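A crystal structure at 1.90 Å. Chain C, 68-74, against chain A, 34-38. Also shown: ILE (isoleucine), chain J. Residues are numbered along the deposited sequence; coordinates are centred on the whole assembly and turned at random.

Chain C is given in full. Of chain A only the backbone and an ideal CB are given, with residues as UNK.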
# COMPACT_ATOMS: atom_id res chain seq x y z
N SER C 68 -3.05 -1.08 14.37
CA SER C 68 -3.65 -2.00 13.43
C SER C 68 -3.01 -3.35 13.48
O SER C 68 -1.87 -3.54 14.01
CB SER C 68 -3.61 -1.39 12.04
OG SER C 68 -2.34 -1.28 11.58
N THR C 69 -3.78 -4.31 13.02
CA THR C 69 -3.32 -5.69 12.84
C THR C 69 -3.73 -6.28 11.50
O THR C 69 -4.81 -5.97 10.95
CB THR C 69 -3.82 -6.61 13.90
OG1 THR C 69 -5.24 -6.67 13.85
CG2 THR C 69 -3.53 -6.14 15.31
N LEU C 70 -2.83 -7.13 11.00
CA LEU C 70 -3.03 -7.89 9.79
C LEU C 70 -2.74 -9.32 10.08
O LEU C 70 -1.57 -9.71 10.25
CB LEU C 70 -2.10 -7.36 8.70
CG LEU C 70 -2.34 -7.70 7.22
CD1 LEU C 70 -1.51 -6.87 6.28
CD2 LEU C 70 -2.19 -9.17 6.99
N THR C 71 -3.78 -10.15 10.21
CA THR C 71 -3.66 -11.54 10.51
C THR C 71 -3.61 -12.32 9.23
O THR C 71 -4.54 -12.21 8.44
CB THR C 71 -4.90 -11.98 11.33
OG1 THR C 71 -4.94 -11.27 12.58
CG2 THR C 71 -4.83 -13.43 11.68
N MSE C 72 -2.55 -13.11 9.09
CA MSE C 72 -2.34 -14.04 8.01
C MSE C 72 -2.58 -15.46 8.53
O MSE C 72 -1.77 -16.05 9.33
CB MSE C 72 -0.92 -13.84 7.45
CG MSE C 72 -0.61 -12.45 7.11
SE MSE C 72 1.23 -12.35 6.35
CE MSE C 72 2.32 -12.44 8.08
N ILE C 73 -3.69 -16.04 8.08
CA ILE C 73 -4.05 -17.39 8.45
C ILE C 73 -3.14 -18.31 7.71
O ILE C 73 -2.93 -18.16 6.49
CB ILE C 73 -5.55 -17.70 8.01
CG1 ILE C 73 -6.56 -16.77 8.71
CG2 ILE C 73 -5.86 -19.21 8.20
CD1 ILE C 73 -6.54 -16.87 10.18
N ILE C 74 -2.53 -19.26 8.44
CA ILE C 74 -1.51 -20.11 7.89
C ILE C 74 -2.26 -21.30 7.30
O ILE C 74 -3.26 -21.76 7.87
CB ILE C 74 -0.56 -20.65 9.00
CG1 ILE C 74 0.38 -19.54 9.47
CG2 ILE C 74 0.18 -21.88 8.46
CD1 ILE C 74 1.30 -19.82 10.81
N UNK A 34 -13.51 -10.14 8.51
CA UNK A 34 -12.47 -10.81 7.76
C UNK A 34 -11.09 -10.62 8.33
O UNK A 34 -10.78 -9.61 8.94
CB UNK A 34 -12.49 -10.32 6.31
N UNK A 35 -10.27 -11.67 8.18
CA UNK A 35 -8.79 -11.61 8.42
C UNK A 35 -8.08 -10.97 7.25
O UNK A 35 -8.42 -11.15 6.05
CB UNK A 35 -8.21 -13.01 8.66
N UNK A 36 -7.23 -10.06 7.60
CA UNK A 36 -6.22 -9.48 6.74
C UNK A 36 -6.28 -7.98 6.82
O UNK A 36 -6.65 -7.37 7.83
CB UNK A 36 -6.39 -9.95 5.29
N UNK A 37 -5.82 -7.37 5.74
CA UNK A 37 -5.60 -5.93 5.79
C UNK A 37 -6.85 -5.03 5.99
O UNK A 37 -6.75 -3.90 6.43
CB UNK A 37 -4.91 -5.52 4.49
N UNK A 38 -8.02 -5.56 5.69
CA UNK A 38 -9.30 -4.95 6.00
C UNK A 38 -10.04 -5.81 7.05
O UNK A 38 -9.69 -6.98 7.29
CB UNK A 38 -10.14 -4.79 4.73
N ILE J . -8.61 -7.74 9.91
CA ILE J . -8.09 -7.88 11.31
C ILE J . -6.88 -8.73 11.38
O ILE J . -6.60 -9.39 10.36
CB ILE J . -9.17 -8.35 12.29
CG1 ILE J . -9.52 -9.85 12.16
CG2 ILE J . -10.35 -7.49 12.21
CD1 ILE J . -10.46 -10.36 13.26
OXT ILE J . -6.24 -8.62 12.43

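Position 34 gives little to argue from. Nothing of the chain C stretch lies within 5.5 Å of its ideal CB, so the contact leaves the side chain unspecified; its extended angles (-142/146) favour no particular type, although beta-branched residues tolerate them well. Its backbone O, by contrast, accepts a hydrogen bond from N of the bound isoleucine at 3.0 Å. The residue is Val A34, and its side chain is out of reach of the strand.

Position 35 points its CA-to-CB bond toward chain C. The ideal CB lies 3.8 Å from Thr C71 O and 4.1 Å from Ile C73 CG1, and the strand offers Thr C71 CG2 and Ile C73 CD1, two methyl groups without charge. A sizeable apolar or aromatic side chain would suit; leucine, methionine, phenylalanine or tyrosine are all plausible, and the backbone angles (-79/132) exclude none of them. The deposited residue is Tyr A35, with chi1 at -60° (m). Ile C73 CD1 sits 3.8 Å from the centroid of the Tyr A35 ring and only 7° off its normal, a CH-pi contact over one face. Thr C71 CG2 reaches Tyr A35 CD1 at 3.6 Å, approaching the ring obliquely.

At position 36 the backbone decides. With phi/psi of 130/-154, a CB would be jammed against the carbonyl O of the preceding residue, which by itself calls for glycine. Chain C is not the obstacle: the ideal CB would be 4.3 Å from Thr C71 O and points away. The residue is Gly A36, and Gly A36 CA lies 4.7 Å from Leu C70 CA. No hydrogen bond crosses directly between the stretches; the ligand bridges them instead. Its O accepts from Gly A36 N (2.9 Å, 155°) and from Thr C71 N (2.9 Å, 162°), while its N donates to Gly A36 O at 2.9 Å. Thr C69 OG1 and Thr C71 OG1 complete the chain C side, donating to OXT of the isoleucine at 2.6 and 3.0 Å.

Position 37 directs its CB sideways, 4.1 Å from Leu C70 CD1 in the ideal geometry. One apolar neighbour favours alanine, valine, isoleucine or leucine without requiring any of them. Val A37 is found, with chi1 at 77° (p); its CB packs 3.8 Å from Leu C70 CD1, and its N lies 3.8 Å from Leu C70 CG.

Position 38 turns its CB away, and nothing of the chain C stretch lies within 5.5 Å of its ideal CB, so many side chains would serve. It is Tyr A38, whose hydroxyl is hydrogen-bonded elsewhere in the structure.

Chain A, residues 34-38: VYGVY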
# COMPACT_ATOMS: atom_id res chain seq x y z
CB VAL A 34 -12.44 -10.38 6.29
CG1 VAL A 34 -13.61 -10.95 5.48
CG2 VAL A 34 -12.27 -8.89 6.15
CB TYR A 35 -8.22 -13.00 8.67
CG TYR A 35 -8.81 -13.71 9.85
CD1 TYR A 35 -8.36 -13.46 11.13
CD2 TYR A 35 -9.80 -14.67 9.69
CE1 TYR A 35 -8.89 -14.07 12.20
CE2 TYR A 35 -10.30 -15.34 10.80
CZ TYR A 35 -9.85 -15.04 12.03
OH TYR A 35 -10.36 -15.68 13.12
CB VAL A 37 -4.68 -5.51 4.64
CG1 VAL A 37 -5.37 -5.45 3.37
CG2 VAL A 37 -3.97 -4.18 5.00
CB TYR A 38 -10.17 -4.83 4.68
CG TYR A 38 -9.41 -4.24 3.56
CD1 TYR A 38 -9.20 -2.88 3.48
CD2 TYR A 38 -8.88 -5.05 2.56
CE1 TYR A 38 -8.49 -2.38 2.46
CE2 TYR A 38 -8.16 -4.54 1.54
CZ TYR A 38 -7.96 -3.20 1.50
OH TYR A 38 -7.16 -2.74 0.48
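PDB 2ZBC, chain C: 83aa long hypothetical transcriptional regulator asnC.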